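Side-chain contacts in peptidoglycan D,D-transpeptidase FtsI (Yersinia pestis, PDB 6SYN), which cross-links peptidoglycan as a class B penicillin-binding protein, probably at the division septum, and is a target of beta-lactam antibiotics: residues Y190-N195 and G496-G501; N195-N200 and V475-P480; G125-D130 and G136-F141; W55-D60 and G93-K98. All blocks are in the same frame, centred on the assembly; numbering follows the deposited sequence.

Interactions 1 and 2 belong to the transpeptidase part of the chain and share N195 on helix 183-199; interaction 1 sets that helix against helix 492-505, and interaction 2 sets its C-terminal end against strand 471-478. They touch where L193 CD1 lies 4.3 Å from I477 CD1, and their centres are about 12 Å apart. In interaction 2 the P480 side chain is about 10 Å from the bound CB9, without touching it. Interactions 3 and 4 lie in the N-terminal region, their centres about 31 Å apart. Interaction 3 is nearer the transpeptidase contacts, its centre about 27 Å from that of interaction 1; interaction 4 is remote, its centre about 44 Å from those of 1 and 2.

Interaction 1. Residues Y190-N195 and G496-G501; sequences YRELNN and GAIMGG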
loop_
_atom_site.group_PDB
_atom_site.type_symbol
_atom_site.label_atom_id
_atom_site.label_comp_id
_atom_site.label_asym_id
_atom_site.label_seq_id
_atom_site.Cartn_x
_atom_site.Cartn_y
_atom_site.Cartn_z
ATOM N N TYR A 190 1.626 -9.200 1.981
ATOM C CA TYR A 190 1.800 -8.649 3.348
ATOM C C TYR A 190 2.985 -9.330 4.046
ATOM O O TYR A 190 3.746 -8.630 4.735
ATOM C CB TYR A 190 0.536 -8.797 4.194
ATOM C CG TYR A 190 0.773 -8.486 5.650
ATOM C CD1 TYR A 190 0.766 -7.182 6.116
ATOM C CD2 TYR A 190 1.076 -9.497 6.549
ATOM C CE1 TYR A 190 1.019 -6.893 7.447
ATOM C CE2 TYR A 190 1.328 -9.226 7.882
ATOM C CZ TYR A 190 1.297 -7.919 8.334
ATOM O OH TYR A 190 1.543 -7.658 9.648
ATOM N N ARG A 191 3.129 -10.648 3.890
ATOM C CA ARG A 191 4.147 -11.455 4.615
ATOM C C ARG A 191 5.552 -11.035 4.166
ATOM O O ARG A 191 6.451 -10.952 5.027
ATOM C CB ARG A 191 3.896 -12.948 4.389
ATOM C CG ARG A 191 5.080 -13.853 4.696
ATOM C CD ARG A 191 4.650 -15.308 4.725
ATOM N NE ARG A 191 4.235 -15.873 3.434
ATOM C CZ ARG A 191 2.986 -15.903 2.943
ATOM N NH1 ARG A 191 2.756 -16.483 1.775
ATOM N NH2 ARG A 191 1.973 -15.360 3.598
ATOM N N GLU A 192 5.741 -10.792 2.871
ATOM C CA GLU A 192 7.049 -10.365 2.308
ATOM C C GLU A 192 7.346 -8.936 2.772
ATOM O O GLU A 192 8.510 -8.659 3.120
ATOM C CB GLU A 192 7.033 -10.509 0.785
ATOM C CG GLU A 192 6.916 -11.952 0.329
ATOM C CD GLU A 192 8.046 -12.850 0.801
ATOM O OE1 GLU A 192 9.164 -12.346 0.976
ATOM O OE2 GLU A 192 7.800 -14.050 0.993
ATOM N N LEU A 193 6.322 -8.079 2.798
ATOM C CA LEU A 193 6.435 -6.636 3.140
ATOM C C LEU A 193 6.792 -6.490 4.622
ATOM O O LEU A 193 7.827 -5.875 4.932
ATOM C CB LEU A 193 5.097 -5.955 2.837
ATOM C CG LEU A 193 5.027 -4.471 3.188
ATOM C CD1 LEU A 193 5.882 -3.657 2.227
ATOM C CD2 LEU A 193 3.587 -3.981 3.184
ATOM N N ASN A 194 5.940 -7.045 5.488
ATOM C CA ASN A 194 6.051 -6.992 6.969
ATOM C C ASN A 194 7.455 -7.428 7.387
ATOM O O ASN A 194 8.123 -6.655 8.092
ATOM C CB ASN A 194 4.986 -7.861 7.631
ATOM C CG ASN A 194 4.764 -7.490 9.077
ATOM O OD1 ASN A 194 4.803 -8.347 9.956
ATOM N ND2 ASN A 194 4.537 -6.214 9.329
ATOM N N ASN A 195 7.871 -8.617 6.940
ATOM C CA ASN A 195 9.225 -9.193 7.163
ATOM C C ASN A 195 10.284 -8.158 6.769
ATOM O O ASN A 195 11.056 -7.750 7.658
ATOM C CB ASN A 195 9.412 -10.509 6.402
ATOM C CG ASN A 195 8.668 -11.672 7.033
ATOM O OD1 ASN A 195 8.122 -11.551 8.134
ATOM N ND2 ASN A 195 8.646 -12.803 6.341
ATOM N N GLY A 496 10.667 -9.086 -6.067
ATOM C CA GLY A 496 10.971 -10.389 -6.687
ATOM C C GLY A 496 10.214 -11.516 -6.009
ATOM O O GLY A 496 9.515 -12.271 -6.717
ATOM N N ALA A 497 10.333 -11.605 -4.682
ATOM C CA ALA A 497 9.643 -12.589 -3.818
ATOM C C ALA A 497 8.127 -12.532 -4.048
ATOM O O ALA A 497 7.514 -13.609 -4.182
ATOM C CB ALA A 497 9.988 -12.329 -2.371
ATOM N N ILE A 498 7.533 -11.333 -4.083
ATOM C CA ILE A 498 6.051 -11.163 -4.198
ATOM C C ILE A 498 5.608 -11.532 -5.619
ATOM O O ILE A 498 4.680 -12.339 -5.747
ATOM C CB ILE A 498 5.599 -9.744 -3.791
ATOM C CG1 ILE A 498 5.611 -9.577 -2.268
ATOM C CG2 ILE A 498 4.229 -9.424 -4.378
ATOM C CD1 ILE A 498 5.277 -8.185 -1.779
ATOM N N MET A 499 6.254 -10.976 -6.646
ATOM C CA MET A 499 5.855 -11.187 -8.065
ATOM C C MET A 499 6.045 -12.659 -8.459
ATOM O O MET A 499 5.214 -13.161 -9.236
ATOM C CB MET A 499 6.643 -10.278 -9.014
ATOM C CG MET A 499 6.069 -10.237 -10.418
ATOM S SD MET A 499 4.264 -9.996 -10.438
ATOM C CE MET A 499 4.164 -8.229 -10.727
ATOM N N GLY A 500 7.080 -13.319 -7.925
ATOM C CA GLY A 500 7.356 -14.754 -8.134
ATOM C C GLY A 500 6.180 -15.619 -7.716
ATOM O O GLY A 500 5.643 -16.339 -8.573
ATOM N N GLY A 501 5.796 -15.549 -6.438
ATOM C CA GLY A 501 4.643 -16.277 -5.875
ATOM C C GLY A 501 3.360 -15.956 -6.625
ATOM O O GLY A 501 2.627 -16.899 -6.977
#
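E192 and I498 lie alongside one another, pointing opposite ways, where two helices pack side by side on the five-stranded antiparallel sheet of the transpeptidase fold. The helices, 183-199 and 492-505, come from the two ends of the domain's sequence and approach to 6.6 Å between E192 CA and I498 CA. I498 is extended at chi2 (176°), reaching from its helix across the base of the glutamate. Its CG1 lies 3.5 Å from E192 CB, and its terminal CD1 passes the same carbon at 3.9 Å. On the other side, E192 CG stands beside its own backbone N (chi1 -65°), and the chain bends at chi2 (-60°), carrying the carboxylate over towards A497 instead of out along I498. The contact thus changes character along the glutamate: methylene against isoleucine near the backbone, carboxylate against a methyl at the end. The outer part lies nearer the protein surface, whereas I498 is buried and also packs on L473 of strand 471-478. L193, next to E192, turns to A221 of strand 217-223, so both helices reach the sheet beneath. The A497 methyl meets the carboxylate through one oxygen, E192 OE1 lying 3.4 Å from A497 CB.

Interaction 2. Residues N195-N200 and V475-P480; sequences NAVAFN and VVINDP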
loop_
_atom_site.group_PDB
_atom_site.type_symbol
_atom_site.label_atom_id
_atom_site.label_comp_id
_atom_site.label_asym_id
_atom_site.label_seq_id
_atom_site.Cartn_x
_atom_site.Cartn_y
_atom_site.Cartn_z
ATOM N N ASN A 195 7.871 -8.617 6.940
ATOM C CA ASN A 195 9.225 -9.193 7.163
ATOM C C ASN A 195 10.284 -8.158 6.769
ATOM O O ASN A 195 11.056 -7.750 7.658
ATOM C CB ASN A 195 9.412 -10.509 6.402
ATOM C CG ASN A 195 8.668 -11.672 7.033
ATOM O OD1 ASN A 195 8.122 -11.551 8.134
ATOM N ND2 ASN A 195 8.646 -12.803 6.341
ATOM N N ALA A 196 10.297 -7.733 5.500
ATOM C CA ALA A 196 11.295 -6.790 4.937
ATOM C C ALA A 196 11.296 -5.467 5.712
ATOM O O ALA A 196 12.389 -4.888 5.888
ATOM C CB ALA A 196 11.028 -6.559 3.476
ATOM N N VAL A 197 10.130 -4.992 6.159
ATOM C CA VAL A 197 10.018 -3.716 6.926
ATOM C C VAL A 197 10.660 -3.906 8.308
ATOM O O VAL A 197 11.235 -2.937 8.815
ATOM C CB VAL A 197 8.561 -3.206 6.996
ATOM C CG1 VAL A 197 8.267 -2.408 8.263
ATOM C CG2 VAL A 197 8.223 -2.376 5.765
ATOM N N ALA A 198 10.590 -5.109 8.881
ATOM C CA ALA A 198 11.197 -5.448 10.190
ATOM C C ALA A 198 12.720 -5.586 10.048
ATOM O O ALA A 198 13.446 -5.045 10.909
ATOM C CB ALA A 198 10.573 -6.707 10.742
ATOM N N PHE A 199 13.179 -6.273 8.995
ATOM C CA PHE A 199 14.608 -6.584 8.709
ATOM C C PHE A 199 15.394 -5.283 8.505
ATOM O O PHE A 199 16.558 -5.206 8.942
ATOM C CB PHE A 199 14.699 -7.488 7.475
ATOM C CG PHE A 199 16.018 -8.185 7.255
ATOM C CD1 PHE A 199 16.467 -9.156 8.137
ATOM C CD2 PHE A 199 16.785 -7.910 6.133
ATOM C CE1 PHE A 199 17.668 -9.818 7.917
ATOM C CE2 PHE A 199 17.988 -8.566 5.919
ATOM C CZ PHE A 199 18.429 -9.518 6.810
ATOM N N ASN A 200 14.756 -4.291 7.875
ATOM C CA ASN A 200 15.360 -2.992 7.470
ATOM C C ASN A 200 15.036 -1.898 8.493
ATOM O O ASN A 200 15.393 -0.728 8.226
ATOM C CB ASN A 200 14.882 -2.584 6.076
ATOM C CG ASN A 200 15.479 -3.447 4.989
ATOM O OD1 ASN A 200 16.652 -3.295 4.654
ATOM N ND2 ASN A 200 14.682 -4.349 4.438
ATOM N N VAL A 475 6.268 -1.558 -4.544
ATOM C CA VAL A 475 6.814 -1.773 -3.174
ATOM C C VAL A 475 7.634 -0.525 -2.815
ATOM O O VAL A 475 8.561 -0.185 -3.585
ATOM C CB VAL A 475 7.647 -3.070 -3.118
ATOM C CG1 VAL A 475 8.228 -3.338 -1.738
ATOM C CG2 VAL A 475 6.840 -4.266 -3.589
ATOM N N VAL A 476 7.253 0.159 -1.730
ATOM C CA VAL A 476 7.993 1.311 -1.129
ATOM C C VAL A 476 8.273 0.967 0.341
ATOM O O VAL A 476 7.311 0.659 1.066
ATOM C CB VAL A 476 7.222 2.643 -1.277
ATOM C CG1 VAL A 476 5.831 2.600 -0.656
ATOM C CG2 VAL A 476 8.005 3.824 -0.721
ATOM N N ILE A 477 9.548 0.964 0.742
ATOM C CA ILE A 477 9.987 0.899 2.169
ATOM C C ILE A 477 10.321 2.329 2.594
ATOM O O ILE A 477 11.244 2.928 2.006
ATOM C CB ILE A 477 11.195 -0.038 2.390
ATOM C CG1 ILE A 477 10.977 -1.441 1.814
ATOM C CG2 ILE A 477 11.566 -0.085 3.866
ATOM C CD1 ILE A 477 9.894 -2.242 2.494
ATOM N N ASN A 478 9.595 2.841 3.584
ATOM C CA ASN A 478 9.737 4.231 4.078
ATOM C C ASN A 478 10.718 4.217 5.258
ATOM O O ASN A 478 10.393 3.598 6.294
ATOM C CB ASN A 478 8.354 4.825 4.358
ATOM C CG ASN A 478 8.376 6.001 5.308
ATOM O OD1 ASN A 478 9.094 6.973 5.084
ATOM N ND2 ASN A 478 7.578 5.918 6.362
ATOM N N ASP A 479 11.899 4.815 5.038
ATOM C CA ASP A 479 12.974 5.132 6.020
ATOM C C ASP A 479 13.650 3.870 6.556
ATOM O O ASP A 479 13.714 3.670 7.770
ATOM C CB ASP A 479 12.464 6.026 7.153
ATOM C CG ASP A 479 13.580 6.708 7.928
ATOM O OD1 ASP A 479 14.734 6.653 7.473
ATOM O OD2 ASP A 479 13.288 7.286 8.978
ATOM N N PRO A 480 14.253 3.031 5.679
ATOM C CA PRO A 480 15.092 1.916 6.121
ATOM C C PRO A 480 16.333 2.424 6.872
ATOM O O PRO A 480 17.029 3.254 6.325
ATOM C CB PRO A 480 15.477 1.181 4.826
ATOM C CG PRO A 480 15.264 2.194 3.721
ATOM C CD PRO A 480 14.166 3.115 4.215
#
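The flat group here is the side-chain amide of N200, and the N200 CB methylene at its root lies 4.0 Å from CB of the puckered P480 ring. The join belongs to the transpeptidase fold, in which the end of helix 183-199 packs on strand 471-478 of the antiparallel sheet. The amide turns one edge back to its own helix: ND2 bonds to A196 O at 2.8 Å, and this acceptor lies close to the amide plane, 15° out of it. That bond holds the amide turned back over the last turn. A196 O has a second donor, the backbone N of N200, and the two reach it from opposite faces of its carbonyl plane. The P480 ring offers its CB and CA side to N200. Where the chain follows on past the strand, a backbone hydrogen bond between N200 and Q481 continues the link. A turn earlier on the helix, V197 meets I477, their side chains crossing at a slant. I477 bends at chi2 (-66°), directing CD1 to V197 CG2 at 3.7 Å; V490 touches both I477 and N200. Next to P480, D479 OD2 pairs with R455 in a salt bridge. The backbone carbonyl of N200 also meets the proline in a CA-H...O contact, P480 CA to N200 O, 3.4 Å long and with an angle of 126° at the hydrogen.

Interaction 3. Residues G125-D130 and G136-F141; sequences GVTNID and GVEKSF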
loop_
_atom_site.group_PDB
_atom_site.type_symbol
_atom_site.label_atom_id
_atom_site.label_comp_id
_atom_site.label_asym_id
_atom_site.label_seq_id
_atom_site.Cartn_x
_atom_site.Cartn_y
_atom_site.Cartn_z
ATOM N N GLY A 125 -10.725 -2.957 7.752
ATOM C CA GLY A 125 -10.912 -2.063 8.908
ATOM C C GLY A 125 -11.635 -2.772 10.035
ATOM O O GLY A 125 -11.591 -4.013 10.077
ATOM N N VAL A 126 -12.278 -2.011 10.920
ATOM C CA VAL A 126 -13.000 -2.548 12.111
ATOM C C VAL A 126 -14.282 -1.741 12.329
ATOM O O VAL A 126 -14.550 -0.818 11.535
ATOM C CB VAL A 126 -12.100 -2.532 13.358
ATOM C CG1 VAL A 126 -11.109 -3.680 13.342
ATOM C CG2 VAL A 126 -11.379 -1.204 13.507
ATOM N N THR A 127 -15.044 -2.107 13.358
ATOM C CA THR A 127 -16.251 -1.386 13.828
ATOM C C THR A 127 -15.987 -0.795 15.212
ATOM O O THR A 127 -15.089 -1.291 15.913
ATOM C CB THR A 127 -17.462 -2.319 13.904
ATOM O OG1 THR A 127 -17.167 -3.290 14.909
ATOM C CG2 THR A 127 -17.780 -2.977 12.579
ATOM N N ASN A 128 -16.763 0.224 15.582
ATOM C CA ASN A 128 -16.753 0.818 16.942
ATOM C C ASN A 128 -17.564 -0.083 17.871
ATOM O O ASN A 128 -18.200 -1.036 17.384
ATOM C CB ASN A 128 -17.282 2.258 16.959
ATOM C CG ASN A 128 -18.732 2.392 16.549
ATOM O OD1 ASN A 128 -19.483 1.422 16.550
ATOM N ND2 ASN A 128 -19.132 3.597 16.184
ATOM N N ILE A 129 -17.554 0.256 19.156
ATOM C CA ILE A 129 -18.315 -0.416 20.249
ATOM C C ILE A 129 -19.784 -0.607 19.831
ATOM O O ILE A 129 -20.277 -1.746 19.949
ATOM C CB ILE A 129 -18.098 0.386 21.556
ATOM C CG1 ILE A 129 -17.166 -0.368 22.511
ATOM C CG2 ILE A 129 -19.397 0.798 22.238
ATOM C CD1 ILE A 129 -15.860 -0.818 21.883
ATOM N N ASP A 130 -20.442 0.432 19.307
ATOM C CA ASP A 130 -21.885 0.406 18.935
ATOM C C ASP A 130 -22.109 -0.558 17.761
ATOM O O ASP A 130 -23.232 -1.087 17.662
ATOM C CB ASP A 130 -22.416 1.815 18.644
ATOM C CG ASP A 130 -22.611 2.664 19.892
ATOM O OD1 ASP A 130 -21.953 2.367 20.907
ATOM O OD2 ASP A 130 -23.428 3.611 19.845
ATOM N N GLY A 136 -11.684 1.735 6.808
ATOM C CA GLY A 136 -11.574 0.872 5.618
ATOM C C GLY A 136 -12.921 0.564 4.992
ATOM O O GLY A 136 -13.850 1.391 5.092
ATOM N N VAL A 137 -13.005 -0.601 4.355
ATOM C CA VAL A 137 -14.228 -1.124 3.684
ATOM C C VAL A 137 -15.375 -1.158 4.700
ATOM O O VAL A 137 -16.496 -0.761 4.332
ATOM C CB VAL A 137 -13.949 -2.500 3.051
ATOM C CG1 VAL A 137 -15.137 -3.439 3.157
ATOM C CG2 VAL A 137 -13.500 -2.351 1.606
ATOM N N GLU A 138 -15.097 -1.606 5.927
ATOM C CA GLU A 138 -16.099 -1.731 7.021
ATOM C C GLU A 138 -16.839 -0.390 7.164
ATOM O O GLU A 138 -18.084 -0.411 7.186
ATOM C CB GLU A 138 -15.414 -2.203 8.308
ATOM C CG GLU A 138 -16.344 -2.894 9.288
ATOM C CD GLU A 138 -16.737 -4.320 8.939
ATOM O OE1 GLU A 138 -17.706 -4.486 8.181
ATOM O OE2 GLU A 138 -16.091 -5.259 9.442
ATOM N N LYS A 139 -16.117 0.734 7.202
ATOM C CA LYS A 139 -16.737 2.088 7.176
ATOM C C LYS A 139 -17.296 2.357 5.773
ATOM O O LYS A 139 -18.506 2.626 5.661
ATOM C CB LYS A 139 -15.756 3.207 7.543
ATOM C CG LYS A 139 -16.209 4.591 7.092
ATOM C CD LYS A 139 -15.923 5.728 8.055
ATOM C CE LYS A 139 -17.082 6.702 8.153
ATOM N NZ LYS A 139 -16.745 7.890 8.973
ATOM N N SER A 140 -16.430 2.286 4.760
ATOM C CA SER A 140 -16.673 2.701 3.350
ATOM C C SER A 140 -18.004 2.151 2.816
ATOM O O SER A 140 -18.651 2.856 2.022
ATOM C CB SER A 140 -15.518 2.266 2.485
ATOM O OG SER A 140 -15.659 2.750 1.161
ATOM N N PHE A 141 -18.384 0.936 3.217
ATOM C CA PHE A 141 -19.625 0.242 2.783
ATOM C C PHE A 141 -20.553 -0.008 3.982
ATOM O O PHE A 141 -21.376 -0.945 3.902
ATOM C CB PHE A 141 -19.271 -1.086 2.104
ATOM C CG PHE A 141 -18.743 -0.961 0.700
ATOM C CD1 PHE A 141 -19.611 -0.937 -0.381
ATOM C CD2 PHE A 141 -17.382 -0.877 0.455
ATOM C CE1 PHE A 141 -19.129 -0.831 -1.677
ATOM C CE2 PHE A 141 -16.903 -0.762 -0.841
ATOM C CZ PHE A 141 -17.775 -0.739 -1.904
#
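A loop meets the helix that follows it: E138 packs its aliphatic chain against the V126 carbonyl oxygen and the T127 methyl, and two glycine backbones come together at the foot of the contact. The chain leaves helix 121-124 at G125, runs out through V126 and T127, and returns at G136 to begin the next helical stretch. G125 CA and G136 CA are 4.5 Å apart, close enough that backbone faces backbone with no side chain between. E138 projects from the first turn of helix 136-140 toward the outgoing loop, its CB 4.2 Å from G125 C. Its CG then sits 3.5 Å from V126 O and 3.6 Å from T127 CG2. This loop-helix unit lies in the N-terminal region of the class B protein, within the range assigned to the dimerisation domain, and the backbone joins its ends as well: V137 bonds to I123, E138 to I124, and V126 to I134. The bend at chi2 (76°) of E138 turns its carboxylate to its arginine partners while E138 CD still lies 4.0 Å from T127 CG2. The buried glutamate's OE1 forms a salt bridge with R16, and OE2 one with R112 together with a hydrogen bond to Y114 OH. Two arginines on one carboxylate would be expected to favour its charged form. The V126 side chain packs on P228 and M239, while farther along the helix S140 OG is hydrogen-bonded to G337 O.

Interaction 4. Residues W55-D60 and G93-K98; sequences WKALSD and GDYIRK
Y95 is the first residue of G93-K98 to reach helix 54-62, and it does so with the far end of its ring. Its CG lies anti to the backbone N (chi1 173°), which sends the ring across to A57. There the A57 carbonyl oxygen stands at the ring edge, near the ring plane and 4.0 Å from Y95 CE2, while Y95 OH lies 3.9 Å from A57 CB. A water joins the same two residues: it donates to A57 O at 2.7 Å and is hydrogen-bonded to Y95 OH. The next residue, I96, makes the apolar contact. Its CG2 meets L58 CD1 at 3.9 Å and CG1 follows at 4.1 Å from that same methyl, the two side chains crossing at about a right angle. Chi1 (171°) and chi2 (62°) of L58 together bring its CD1 to the isoleucine. Both helices fall in the range of the penicillin-binding protein dimerisation domain and lie over strand 104-113, whose I104 touches both L58 and I96; L58 also packs on L69 of helix 66-74, and the pairing of helix 90-97 with helix 54-62 extends through Y95 on A61 and I96 on L62.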
loop_
_atom_site.group_PDB
_atom_site.type_symbol
_atom_site.label_atom_id
_atom_site.label_comp_id
_atom_site.label_asym_id
_atom_site.label_seq_id
_atom_site.Cartn_x
_atom_site.Cartn_y
_atom_site.Cartn_z
ATOM N N TRP A 55 -12.848 -10.715 42.513
ATOM C CA TRP A 55 -12.104 -9.962 41.465
ATOM C C TRP A 55 -10.956 -10.819 40.921
ATOM O O TRP A 55 -10.740 -10.813 39.696
ATOM C CB TRP A 55 -11.582 -8.619 41.999
ATOM C CG TRP A 55 -12.657 -7.619 42.293
ATOM C CD1 TRP A 55 -12.952 -7.073 43.509
ATOM C CD2 TRP A 55 -13.601 -7.050 41.365
ATOM N NE1 TRP A 55 -14.000 -6.200 43.400
ATOM C CE2 TRP A 55 -14.425 -6.170 42.100
ATOM C CE3 TRP A 55 -13.834 -7.195 39.991
ATOM C CZ2 TRP A 55 -15.454 -5.438 41.507
ATOM C CZ3 TRP A 55 -14.857 -6.476 39.407
ATOM C CH2 TRP A 55 -15.649 -5.603 40.155
ATOM N N LYS A 56 -10.233 -11.511 41.801
ATOM C CA LYS A 56 -9.106 -12.398 41.409
ATOM C C LYS A 56 -9.688 -13.616 40.686
ATOM O O LYS A 56 -9.026 -14.135 39.771
ATOM C CB LYS A 56 -8.262 -12.765 42.635
ATOM C CG LYS A 56 -7.034 -13.631 42.362
ATOM C CD LYS A 56 -5.914 -12.938 41.608
ATOM C CE LYS A 56 -4.629 -13.744 41.584
ATOM N NZ LYS A 56 -4.752 -14.970 40.755
ATOM N N ALA A 57 -10.894 -14.032 41.075
ATOM C CA ALA A 57 -11.626 -15.166 40.469
ATOM C C ALA A 57 -11.976 -14.818 39.016
ATOM O O ALA A 57 -11.873 -15.705 38.156
ATOM C CB ALA A 57 -12.850 -15.484 41.293
ATOM N N LEU A 58 -12.359 -13.562 38.769
ATOM C CA LEU A 58 -12.653 -13.000 37.423
ATOM C C LEU A 58 -11.357 -12.971 36.608
ATOM O O LEU A 58 -11.343 -13.533 35.500
ATOM C CB LEU A 58 -13.247 -11.598 37.602
ATOM C CG LEU A 58 -13.423 -10.752 36.341
ATOM C CD1 LEU A 58 -14.387 -11.404 35.364
ATOM C CD2 LEU A 58 -13.910 -9.357 36.707
ATOM N N SER A 59 -10.309 -12.344 37.147
ATOM C CA SER A 59 -8.979 -12.233 36.492
ATOM C C SER A 59 -8.560 -13.612 35.968
ATOM O O SER A 59 -8.345 -13.728 34.743
ATOM C CB SER A 59 -7.945 -11.648 37.418
ATOM O OG SER A 59 -6.640 -12.094 37.067
ATOM N N ASP A 60 -8.489 -14.610 36.857
ATOM C CA ASP A 60 -8.013 -15.991 36.553
ATOM C C ASP A 60 -8.919 -16.634 35.496
ATOM O O ASP A 60 -8.385 -17.331 34.611
ATOM C CB ASP A 60 -7.964 -16.868 37.810
ATOM C CG ASP A 60 -6.947 -16.432 38.859
ATOM O OD1 ASP A 60 -5.854 -15.962 38.468
ATOM O OD2 ASP A 60 -7.254 -16.568 40.064
ATOM N N GLY A 93 -18.657 -18.004 31.055
ATOM C CA GLY A 93 -19.704 -16.958 31.042
ATOM C C GLY A 93 -20.708 -17.139 32.166
ATOM O O GLY A 93 -21.150 -16.124 32.731
ATOM N N ASP A 94 -21.044 -18.388 32.493
ATOM C CA ASP A 94 -21.985 -18.752 33.585
ATOM C C ASP A 94 -21.321 -18.483 34.943
ATOM O O ASP A 94 -22.041 -18.081 35.875
ATOM C CB ASP A 94 -22.441 -20.210 33.449
ATOM C CG ASP A 94 -23.766 -20.518 34.124
ATOM O OD1 ASP A 94 -24.772 -19.850 33.779
ATOM O OD2 ASP A 94 -23.784 -21.425 34.986
ATOM N N TYR A 95 -20.007 -18.706 35.050
ATOM C CA TYR A 95 -19.221 -18.613 36.312
ATOM C C TYR A 95 -19.010 -17.138 36.674
ATOM O O TYR A 95 -19.108 -16.806 37.868
ATOM C CB TYR A 95 -17.915 -19.402 36.154
ATOM C CG TYR A 95 -16.893 -19.306 37.261
ATOM C CD1 TYR A 95 -16.909 -20.174 38.343
ATOM C CD2 TYR A 95 -15.842 -18.405 37.177
ATOM C CE1 TYR A 95 -15.938 -20.115 39.333
ATOM C CE2 TYR A 95 -14.863 -18.333 38.157
ATOM C CZ TYR A 95 -14.908 -19.193 39.239
ATOM O OH TYR A 95 -13.940 -19.117 40.199
ATOM N N ILE A 96 -18.742 -16.289 35.676
ATOM C CA ILE A 96 -18.582 -14.810 35.844
ATOM C C ILE A 96 -19.932 -14.212 36.260
ATOM O O ILE A 96 -19.932 -13.315 37.111
ATOM C CB ILE A 96 -18.034 -14.143 34.567
ATOM C CG1 ILE A 96 -16.649 -14.676 34.184
ATOM C CG2 ILE A 96 -18.021 -12.628 34.720
ATOM C CD1 ILE A 96 -16.245 -14.384 32.751
ATOM N N ARG A 97 -21.033 -14.676 35.664
ATOM C CA ARG A 97 -22.417 -14.256 36.024
ATOM C C ARG A 97 -22.663 -14.544 37.515
ATOM O O ARG A 97 -23.183 -13.648 38.213
ATOM C CB ARG A 97 -23.435 -14.978 35.132
ATOM C CG ARG A 97 -24.853 -14.425 35.192
ATOM C CD ARG A 97 -25.839 -15.299 34.432
ATOM N NE ARG A 97 -25.397 -15.531 33.060
ATOM C CZ ARG A 97 -25.697 -14.769 32.005
ATOM N NH1 ARG A 97 -26.474 -13.703 32.130
ATOM N NH2 ARG A 97 -25.209 -15.085 30.814
ATOM N N LYS A 98 -22.274 -15.737 37.984
ATOM C CA LYS A 98 -22.565 -16.264 39.347
ATOM C C LYS A 98 -21.658 -15.595 40.389
ATOM O O LYS A 98 -21.896 -15.818 41.598
ATOM C CB LYS A 98 -22.404 -17.790 39.374
ATOM C CG LYS A 98 -23.714 -18.569 39.375
ATOM C CD LYS A 98 -23.751 -19.733 38.412
ATOM C CE LYS A 98 -24.927 -19.656 37.462
ATOM N NZ LYS A 98 -26.190 -20.079 38.107
HETATM O O HOH W 1 -11.798 -18.191 39.206
#